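Local coordinates for nitrite oxidoreductase subunit A (Kuenenia stuttgartiensis, PDB 7B04), which carries a molybdenum atom, two MD1 molecules and an iron-sulfur cluster in a NarG-like chain of the molybdopterin oxidoreductase family, at residues N627-G632 with Y873-N878; V846-P851 with N859-T864; E883-R888 with R1061-P1066. One frame throughout, in Å; residues are numbered along the deposited sequence.

Interactions 2 and 3 are buried, whereas interaction 1 lies farther out and is only partly covered. Segment 883-888 relates all three: it supplies the helical side of interaction 3, its Val-887 packs on Tyr-873 and Ile-875 of interaction 1, and its Arg-885 carbonyl accepts a bond from Asn-859 of interaction 2. The chemistry differs with position. Interaction 2 pairs the two arms of a hairpin through backbone hydrogen bonds and an arginine; interaction 3 sets a tryptophan edge and a proline against the helix; interaction 1 joins two irregular loops by van der Waals packing. In the chain, interaction 2 is nested inside the loop closed by interaction 1.

Interaction 1. Residues N627-G632 with Y873-N878; sequences NTPKYG and YGIPEN
Lys-630 and Gly-874 bring their CA atoms to 5.1 Å where two irregular segments meet, one linking strands 625-627 and 633-635, the other leading toward helix 882-887. Tyr-873 and Gly-874 both have left-handed backbone angles, so the second segment turns sharply here. Glycine adopts such angles easily, and at 874 it has no side chain to press on Lys-630. The lysine reaches across with its aliphatic part: a bend at chi3 (-95°) brings CE to 3.8 Å from Gly-874 N. Its CG lies over one face of the Tyr-631 ring, near the rim.

Proline suits the neighbouring place, being a compact apolar ring: Pro-629 CD rests 4.0 Å from Ile-875 CG1. Farther along, the side chains of Tyr-631 and Tyr-873 cross at about a right angle, with Tyr-631 CE2 4.0 Å from Tyr-873 CD1. Thr-628 divides its roles. Its CG2 lies by Tyr-873 CB, while its OG1 donates a 2.7 Å hydrogen bond to Gly-632 O, nearly along the C=O axis, closing the 627-632 loop on itself.

Asp-871, just before the second segment, joins the two loops by polar bonds, taking one from the Tyr-631 hydroxyl and another from Tyr-873 N. The Tyr-873 ring also meets Phe-636 edge to face. The chemistry therefore implies a division of labour: shape and apolar surface fit the segments together, while the directional bonds include that of Thr-628 to Gly-632 and those to Asp-871 and, from Gly-874 N, to Asp-872.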
loop_
_atom_site.group_PDB
_atom_site.type_symbol
_atom_site.label_atom_id
_atom_site.label_comp_id
_atom_site.label_asym_id
_atom_site.label_seq_id
_atom_site.Cartn_x
_atom_site.Cartn_y
_atom_site.Cartn_z
ATOM N N ASN B 627 -40.453 -17.092 0.947
ATOM C CA ASN B 627 -41.784 -17.679 1.085
ATOM C C ASN B 627 -42.735 -16.559 1.506
ATOM O O ASN B 627 -43.060 -16.350 2.683
ATOM C CB ASN B 627 -41.749 -18.852 2.049
ATOM C CG ASN B 627 -41.056 -20.080 1.457
ATOM O OD1 ASN B 627 -41.076 -20.296 0.246
ATOM N ND2 ASN B 627 -40.430 -20.880 2.315
ATOM N N THR B 628 -43.174 -15.822 0.489
ATOM C CA THR B 628 -44.007 -14.658 0.692
ATOM C C THR B 628 -45.348 -15.050 1.290
ATOM O O THR B 628 -45.894 -16.110 0.962
ATOM C CB THR B 628 -44.256 -13.934 -0.627
ATOM O OG1 THR B 628 -43.351 -14.421 -1.624
ATOM C CG2 THR B 628 -44.050 -12.522 -0.427
ATOM N N PRO B 629 -45.878 -14.257 2.223
ATOM C CA PRO B 629 -47.246 -14.553 2.664
ATOM C C PRO B 629 -48.308 -14.187 1.642
ATOM O O PRO B 629 -49.334 -14.870 1.568
ATOM C CB PRO B 629 -47.389 -13.718 3.938
ATOM C CG PRO B 629 -46.465 -12.575 3.740
ATOM C CD PRO B 629 -45.286 -13.121 2.974
ATOM N N LYS B 630 -48.047 -13.212 0.761
ATOM C CA LYS B 630 -49.082 -12.790 -0.186
ATOM C C LYS B 630 -49.184 -13.727 -1.387
ATOM O O LYS B 630 -50.291 -14.075 -1.818
ATOM C CB LYS B 630 -48.837 -11.352 -0.656
ATOM C CG LYS B 630 -50.070 -10.696 -1.287
ATOM C CD LYS B 630 -49.728 -9.338 -1.905
ATOM C CE LYS B 630 -49.996 -8.176 -0.965
ATOM N NZ LYS B 630 -50.038 -6.875 -1.702
ATOM N N TYR B 631 -48.052 -14.121 -1.959
ATOM C CA TYR B 631 -48.044 -14.996 -3.124
ATOM C C TYR B 631 -47.149 -16.197 -2.880
ATOM O O TYR B 631 -46.329 -16.573 -3.722
ATOM C CB TYR B 631 -47.552 -14.311 -4.389
ATOM C CG TYR B 631 -47.930 -12.862 -4.584
ATOM C CD1 TYR B 631 -48.966 -12.511 -5.439
ATOM C CD2 TYR B 631 -47.215 -11.845 -3.967
ATOM C CE1 TYR B 631 -49.299 -11.194 -5.647
ATOM C CE2 TYR B 631 -47.540 -10.529 -4.169
ATOM C CZ TYR B 631 -48.584 -10.205 -5.010
ATOM O OH TYR B 631 -48.905 -8.881 -5.204
ATOM N N GLY B 632 -47.335 -16.842 -1.729
ATOM C CA GLY B 632 -46.540 -17.987 -1.313
ATOM C C GLY B 632 -45.064 -17.957 -1.668
ATOM O O GLY B 632 -44.418 -16.909 -1.590
ATOM N N TYR B 873 -45.305 -7.219 -0.915
ATOM C CA TYR B 873 -45.371 -8.705 -0.864
ATOM C C TYR B 873 -45.982 -9.169 0.452
ATOM O O TYR B 873 -45.708 -10.270 0.864
ATOM C CB TYR B 873 -44.025 -9.367 -1.135
ATOM C CG TYR B 873 -43.402 -8.987 -2.447
ATOM C CD1 TYR B 873 -43.612 -9.745 -3.575
ATOM C CD2 TYR B 873 -42.619 -7.861 -2.564
ATOM C CE1 TYR B 873 -43.055 -9.400 -4.786
ATOM C CE2 TYR B 873 -42.060 -7.497 -3.769
ATOM C CZ TYR B 873 -42.276 -8.273 -4.882
ATOM O OH TYR B 873 -41.728 -7.940 -6.075
ATOM N N GLY B 874 -46.821 -8.347 1.065
ATOM C CA GLY B 874 -47.455 -8.708 2.338
ATOM C C GLY B 874 -46.420 -9.058 3.373
ATOM O O GLY B 874 -46.629 -10.027 4.091
ATOM N N ILE B 875 -45.338 -8.293 3.448
ATOM C CA ILE B 875 -44.316 -8.635 4.432
ATOM C C ILE B 875 -44.368 -7.591 5.542
ATOM O O ILE B 875 -44.270 -6.389 5.248
ATOM C CB ILE B 875 -42.920 -8.703 3.795
ATOM C CG1 ILE B 875 -42.824 -9.926 2.880
ATOM C CG2 ILE B 875 -41.841 -8.740 4.863
ATOM C CD1 ILE B 875 -41.587 -9.949 2.025
ATOM N N PRO B 876 -44.528 -7.989 6.800
ATOM C CA PRO B 876 -44.680 -7.002 7.871
ATOM C C PRO B 876 -43.392 -6.241 8.126
ATOM O O PRO B 876 -42.293 -6.666 7.763
ATOM C CB PRO B 876 -45.063 -7.856 9.084
ATOM C CG PRO B 876 -44.430 -9.179 8.810
ATOM C CD PRO B 876 -44.513 -9.369 7.316
ATOM N N GLU B 877 -43.549 -5.081 8.764
ATOM C CA GLU B 877 -42.396 -4.253 9.082
ATOM C C GLU B 877 -41.588 -4.827 10.239
ATOM O O GLU B 877 -40.490 -4.332 10.513
ATOM C CB GLU B 877 -42.850 -2.823 9.387
ATOM C CG GLU B 877 -43.510 -2.133 8.195
ATOM C CD GLU B 877 -43.923 -0.700 8.481
ATOM O OE1 GLU B 877 -43.762 -0.246 9.633
ATOM O OE2 GLU B 877 -44.410 -0.024 7.548
ATOM N N ASN B 878 -42.105 -5.855 10.918
ATOM C CA ASN B 878 -41.358 -6.559 11.951
ATOM C C ASN B 878 -40.348 -7.544 11.382
ATOM O O ASN B 878 -39.524 -8.058 12.147
ATOM C CB ASN B 878 -42.300 -7.341 12.873
ATOM C CG ASN B 878 -43.476 -6.523 13.352
ATOM O OD1 ASN B 878 -43.407 -5.297 13.430
ATOM N ND2 ASN B 878 -44.566 -7.203 13.686
#

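Interaction 2. Residues V846-P851 with N859-T864; sequences VHREGP and NAIVST
Arg-848 and Ile-861 form an antiparallel non-hydrogen-bonded pair in the hairpin of strands 847-848 and 860-862, their CA atoms 4.7 Å apart, and this is where the packing is dense. Both side chains leave the same face of the sheet and lie side by side, pointing the same way. A bend at chi3 (67°) sets Arg-848 NE beside Ile-861 CG1. That carbon lies over one face of the guanidinium; Asn-859 OD1 lies over the opposite face, and the amide plane is only 13° from that of the guanidinium. In the guanidinium plane, Arg-848 NH1 donates to Asn-859 O at 3.2 Å along a nearly straight path (172°). Glu-842 forms a salt bridge to NH2 and Asn-889 OD1 also binds NH1, so the buried charge is well supplied with partners. Asparagine suits position 859, where the backbone is left-handed; its ND2 donates to Arg-885 O on helix 882-887.

Backbone bonds close the ladder: Glu-849 N to Ala-860 O (3.1 Å) and a weak one from Asn-859 N to Gly-850 O. Toward the other end the pairing of His-847 with Val-862 is loose, although still buried, and Val-862 N reaches His-847 O at 3.2 Å. Here apolar contacts take over: Val-846 CG2 lies 3.9 Å from Ile-861 CG2 and 3.8 Å from Ser-863 CB. Strand 890-892 bonds to the far side of 860-862. What sets the dense part apart is thus Arg-848, sandwiched between Ile-861 and Asn-859, whose positive charge probably strengthens the bond of its NH1 to Asn-859 O.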
loop_
_atom_site.group_PDB
_atom_site.type_symbol
_atom_site.label_atom_id
_atom_site.label_comp_id
_atom_site.label_asym_id
_atom_site.label_seq_id
_atom_site.Cartn_x
_atom_site.Cartn_y
_atom_site.Cartn_z
ATOM N N VAL B 846 -34.925 6.873 -6.641
ATOM C CA VAL B 846 -35.414 7.191 -5.309
ATOM C C VAL B 846 -34.360 6.779 -4.292
ATOM O O VAL B 846 -33.538 5.892 -4.547
ATOM C CB VAL B 846 -36.767 6.491 -5.033
ATOM C CG1 VAL B 846 -36.581 4.981 -4.930
ATOM C CG2 VAL B 846 -37.440 7.053 -3.785
ATOM N N HIS B 847 -34.378 7.435 -3.134
ATOM C CA HIS B 847 -33.524 7.042 -2.024
ATOM C C HIS B 847 -34.206 5.944 -1.221
ATOM O O HIS B 847 -35.395 6.043 -0.902
ATOM C CB HIS B 847 -33.208 8.230 -1.117
ATOM C CG HIS B 847 -32.437 7.853 0.109
ATOM N ND1 HIS B 847 -33.047 7.456 1.280
ATOM C CD2 HIS B 847 -31.105 7.792 0.339
ATOM C CE1 HIS B 847 -32.123 7.178 2.181
ATOM N NE2 HIS B 847 -30.936 7.374 1.637
ATOM N N ARG B 848 -33.450 4.899 -0.900
ATOM C CA ARG B 848 -33.954 3.795 -0.099
ATOM C C ARG B 848 -32.933 3.445 0.971
ATOM O O ARG B 848 -31.724 3.477 0.721
ATOM C CB ARG B 848 -34.248 2.561 -0.963
ATOM C CG ARG B 848 -35.359 2.760 -1.980
ATOM C CD ARG B 848 -35.665 1.469 -2.718
ATOM N NE ARG B 848 -36.251 0.464 -1.836
ATOM C CZ ARG B 848 -36.585 -0.764 -2.219
ATOM N NH1 ARG B 848 -37.114 -1.610 -1.346
ATOM N NH2 ARG B 848 -36.390 -1.147 -3.473
ATOM N N GLU B 849 -33.427 3.107 2.157
ATOM C CA GLU B 849 -32.562 2.694 3.248
ATOM C C GLU B 849 -32.110 1.256 3.027
ATOM O O GLU B 849 -32.750 0.483 2.314
ATOM C CB GLU B 849 -33.276 2.819 4.594
ATOM C CG GLU B 849 -33.653 4.242 4.986
ATOM C CD GLU B 849 -32.447 5.122 5.265
ATOM O OE1 GLU B 849 -31.403 4.593 5.703
ATOM O OE2 GLU B 849 -32.543 6.348 5.052
ATOM N N GLY B 850 -30.961 0.918 3.595
ATOM C CA GLY B 850 -30.427 -0.410 3.440
ATOM C C GLY B 850 -31.227 -1.460 4.184
ATOM O O GLY B 850 -31.862 -1.184 5.207
ATOM N N PRO B 851 -31.214 -2.695 3.672
ATOM C CA PRO B 851 -31.881 -3.792 4.388
ATOM C C PRO B 851 -31.235 -4.108 5.720
ATOM O O PRO B 851 -31.869 -4.755 6.560
ATOM C CB PRO B 851 -31.762 -4.978 3.417
ATOM C CG PRO B 851 -31.491 -4.357 2.089
ATOM C CD PRO B 851 -30.695 -3.124 2.368
ATOM N N ASN B 859 -34.728 -1.212 4.152
ATOM C CA ASN B 859 -35.194 -1.265 2.767
ATOM C C ASN B 859 -36.476 -0.462 2.560
ATOM O O ASN B 859 -37.316 -0.820 1.731
ATOM C CB ASN B 859 -35.381 -2.711 2.301
ATOM C CG ASN B 859 -35.214 -2.860 0.806
ATOM O OD1 ASN B 859 -34.985 -1.882 0.099
ATOM N ND2 ASN B 859 -35.324 -4.088 0.316
ATOM N N ALA B 860 -36.637 0.628 3.302
ATOM C CA ALA B 860 -37.816 1.468 3.149
ATOM C C ALA B 860 -37.626 2.443 1.996
ATOM O O ALA B 860 -36.528 2.961 1.774
ATOM C CB ALA B 860 -38.101 2.230 4.443
ATOM N N ILE B 861 -38.706 2.696 1.262
ATOM C CA ILE B 861 -38.687 3.631 0.143
ATOM C C ILE B 861 -39.140 4.989 0.662
ATOM O O ILE B 861 -40.304 5.167 1.028
ATOM C CB ILE B 861 -39.577 3.153 -1.010
ATOM C CG1 ILE B 861 -39.151 1.760 -1.471
ATOM C CG2 ILE B 861 -39.523 4.144 -2.165
ATOM C CD1 ILE B 861 -40.116 1.110 -2.434
ATOM N N VAL B 862 -38.221 5.951 0.687
ATOM C CA VAL B 862 -38.500 7.282 1.211
ATOM C C VAL B 862 -39.020 8.122 0.049
ATOM O O VAL B 862 -38.243 8.681 -0.729
ATOM C CB VAL B 862 -37.266 7.904 1.867
ATOM C CG1 VAL B 862 -37.524 9.360 2.217
ATOM C CG2 VAL B 862 -36.882 7.120 3.113
ATOM N N SER B 863 -40.344 8.210 -0.067
ATOM C CA SER B 863 -40.993 9.025 -1.085
ATOM C C SER B 863 -42.489 9.061 -0.810
ATOM O O SER B 863 -43.037 8.178 -0.143
ATOM C CB SER B 863 -40.730 8.491 -2.499
ATOM O OG SER B 863 -41.368 9.296 -3.475
ATOM N N THR B 864 -43.138 10.110 -1.319
ATOM C CA THR B 864 -44.594 10.208 -1.334
ATOM C C THR B 864 -45.137 10.263 -2.754
ATOM O O THR B 864 -46.334 10.518 -2.940
ATOM C CB THR B 864 -45.075 11.437 -0.554
ATOM O OG1 THR B 864 -44.560 12.627 -1.163
ATOM C CG2 THR B 864 -44.614 11.369 0.884
#

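Interaction 3. Residues E883-R888 with R1061-P1066; sequences EDRTVR and RDWSMP
Trp-1063 meets the helix through the edge of its indole. Trp-1063 CH2 lies 3.7 Å above one face of the Arg-885 guanidinium, toward its rim, and the guanidinium plane stands 83° from the ring, so the tryptophan points edge-on at the flat cation. Along the same indole edge, Thr-886 OG1 lies in the ring plane, 3.6 Å from Trp-1063 CE3; the hydroxyl has its hydrogen bond to Trp-882 O, four residues back.

Apolar packing follows farther down the segment. Thr-886 CG2 lies 3.8 Å from Pro-1066 CD, and Val-887 CG1 lies 3.9 Å from Pro-1066 CG. A rigid proline ring suits this place, offering apolar carbons to two successive residues, Thr-886 and Val-887.

Polar partners lie elsewhere for two groups of the loop: Trp-1063 NE1 bonds to Glu-1100 O, and Arg-1061, whose side chain is about 9 Å from a bound MD1, has a salt bridge to Asp-983 and a cation-pi contact with Trp-882. The 1061-1066 loop therefore meets the helix mainly by the shape of its tryptophan and proline, while Trp-1063 NE1 and Arg-1061 tie it to residues outside both segments.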
loop_
_atom_site.group_PDB
_atom_site.type_symbol
_atom_site.label_atom_id
_atom_site.label_comp_id
_atom_site.label_asym_id
_atom_site.label_seq_id
_atom_site.Cartn_x
_atom_site.Cartn_y
_atom_site.Cartn_z
ATOM N N GLU B 883 -33.878 -12.429 4.022
ATOM C CA GLU B 883 -34.550 -12.576 2.733
ATOM C C GLU B 883 -35.882 -11.841 2.713
ATOM O O GLU B 883 -36.319 -11.383 1.651
ATOM C CB GLU B 883 -34.757 -14.055 2.406
ATOM C CG GLU B 883 -33.483 -14.872 2.430
ATOM C CD GLU B 883 -32.632 -14.657 1.203
ATOM O OE1 GLU B 883 -33.101 -14.963 0.088
ATOM O OE2 GLU B 883 -31.499 -14.162 1.356
ATOM N N ASP B 884 -36.539 -11.718 3.869
ATOM C CA ASP B 884 -37.760 -10.921 3.939
ATOM C C ASP B 884 -37.442 -9.444 3.763
ATOM O O ASP B 884 -38.130 -8.737 3.017
ATOM C CB ASP B 884 -38.477 -11.160 5.268
ATOM C CG ASP B 884 -39.041 -12.565 5.389
ATOM O OD1 ASP B 884 -39.391 -13.160 4.351
ATOM O OD2 ASP B 884 -39.139 -13.071 6.525
ATOM N N ARG B 885 -36.397 -8.962 4.442
ATOM C CA ARG B 885 -36.014 -7.559 4.336
ATOM C C ARG B 885 -35.537 -7.223 2.931
ATOM O O ARG B 885 -35.621 -6.064 2.507
ATOM C CB ARG B 885 -34.908 -7.241 5.342
ATOM C CG ARG B 885 -35.322 -7.313 6.800
ATOM C CD ARG B 885 -34.122 -7.089 7.714
ATOM N NE ARG B 885 -33.329 -8.302 7.897
ATOM C CZ ARG B 885 -32.031 -8.312 8.187
ATOM N NH1 ARG B 885 -31.370 -7.170 8.320
ATOM N NH2 ARG B 885 -31.392 -9.464 8.341
ATOM N N THR B 886 -35.030 -8.221 2.205
ATOM C CA THR B 886 -34.502 -7.988 0.867
ATOM C C THR B 886 -35.580 -7.508 -0.098
ATOM O O THR B 886 -35.296 -6.706 -0.996
ATOM C CB THR B 886 -33.854 -9.271 0.343
ATOM O OG1 THR B 886 -32.817 -9.689 1.240
ATOM C CG2 THR B 886 -33.264 -9.049 -1.032
ATOM N N VAL B 887 -36.819 -7.968 0.075
ATOM C CA VAL B 887 -37.873 -7.737 -0.900
ATOM C C VAL B 887 -39.014 -6.891 -0.344
ATOM O O VAL B 887 -40.024 -6.706 -1.025
ATOM C CB VAL B 887 -38.408 -9.068 -1.466
ATOM C CG1 VAL B 887 -37.327 -9.775 -2.268
ATOM C CG2 VAL B 887 -38.904 -9.960 -0.343
ATOM N N ARG B 888 -38.884 -6.366 0.872
ATOM C CA ARG B 888 -39.933 -5.509 1.428
ATOM C C ARG B 888 -39.854 -4.140 0.761
ATOM O O ARG B 888 -39.037 -3.297 1.137
ATOM C CB ARG B 888 -39.805 -5.387 2.943
ATOM C CG ARG B 888 -41.041 -4.760 3.576
ATOM C CD ARG B 888 -40.793 -4.183 4.962
ATOM N NE ARG B 888 -40.356 -5.175 5.937
ATOM C CZ ARG B 888 -39.245 -5.070 6.657
ATOM N NH1 ARG B 888 -38.454 -4.015 6.512
ATOM N NH2 ARG B 888 -38.926 -6.017 7.527
ATOM N N ARG B 1061 -21.825 -10.352 4.972
ATOM C CA ARG B 1061 -22.874 -11.226 4.468
ATOM C C ARG B 1061 -23.162 -10.933 3.004
ATOM O O ARG B 1061 -22.880 -9.845 2.493
ATOM C CB ARG B 1061 -24.161 -11.055 5.279
ATOM C CG ARG B 1061 -25.394 -11.622 4.646
ATOM C CD ARG B 1061 -26.694 -11.467 5.370
ATOM N NE ARG B 1061 -27.577 -12.364 4.651
ATOM C CZ ARG B 1061 -27.644 -13.661 4.904
ATOM N NH1 ARG B 1061 -26.925 -14.184 5.889
ATOM N NH2 ARG B 1061 -28.425 -14.434 4.175
ATOM N N ASP B 1062 -23.753 -11.926 2.342
ATOM C CA ASP B 1062 -24.185 -11.801 0.965
ATOM C C ASP B 1062 -25.638 -11.346 0.916
ATOM O O ASP B 1062 -26.476 -11.811 1.693
ATOM C CB ASP B 1062 -24.039 -13.137 0.243
ATOM C CG ASP B 1062 -24.400 -13.040 -1.211
ATOM O OD1 ASP B 1062 -23.712 -12.292 -1.933
ATOM O OD2 ASP B 1062 -25.373 -13.700 -1.628
ATOM N N TRP B 1063 -25.927 -10.434 -0.007
ATOM C CA TRP B 1063 -27.271 -9.911 -0.224
ATOM C C TRP B 1063 -27.662 -10.171 -1.673
ATOM O O TRP B 1063 -26.926 -9.795 -2.591
ATOM C CB TRP B 1063 -27.333 -8.419 0.104
ATOM C CG TRP B 1063 -27.217 -8.137 1.570
ATOM C CD1 TRP B 1063 -26.085 -7.805 2.258
ATOM C CD2 TRP B 1063 -28.276 -8.165 2.533
ATOM N NE1 TRP B 1063 -26.375 -7.624 3.588
ATOM C CE2 TRP B 1063 -27.714 -7.838 3.783
ATOM C CE3 TRP B 1063 -29.647 -8.433 2.459
ATOM C CZ2 TRP B 1063 -28.475 -7.773 4.947
ATOM C CZ3 TRP B 1063 -30.399 -8.367 3.616
ATOM C CH2 TRP B 1063 -29.812 -8.039 4.844
ATOM N N SER B 1064 -28.803 -10.827 -1.873
ATOM C CA SER B 1064 -29.303 -11.145 -3.211
ATOM C C SER B 1064 -30.227 -10.025 -3.680
ATOM O O SER B 1064 -31.391 -9.959 -3.280
ATOM C CB SER B 1064 -30.017 -12.490 -3.209
ATOM O OG SER B 1064 -30.353 -12.883 -4.527
ATOM N N MET B 1065 -29.721 -9.155 -4.545
ATOM C CA MET B 1065 -30.508 -8.023 -5.029
ATOM C C MET B 1065 -31.541 -8.471 -6.054
ATOM O O MET B 1065 -31.170 -9.081 -7.061
ATOM C CB MET B 1065 -29.614 -6.977 -5.666
ATOM C CG MET B 1065 -28.913 -6.106 -4.680
ATOM S SD MET B 1065 -27.637 -7.033 -3.837
ATOM C CE MET B 1065 -26.697 -5.658 -3.232
ATOM N N PRO B 1066 -32.828 -8.194 -5.844
ATOM C CA PRO B 1066 -33.794 -8.388 -6.935
ATOM C C PRO B 1066 -33.501 -7.516 -8.144
ATOM O O PRO B 1066 -33.780 -7.925 -9.278
ATOM C CB PRO B 1066 -35.136 -8.024 -6.284
ATOM C CG PRO B 1066 -34.900 -8.138 -4.809
ATOM C CD PRO B 1066 -33.474 -7.736 -4.604
#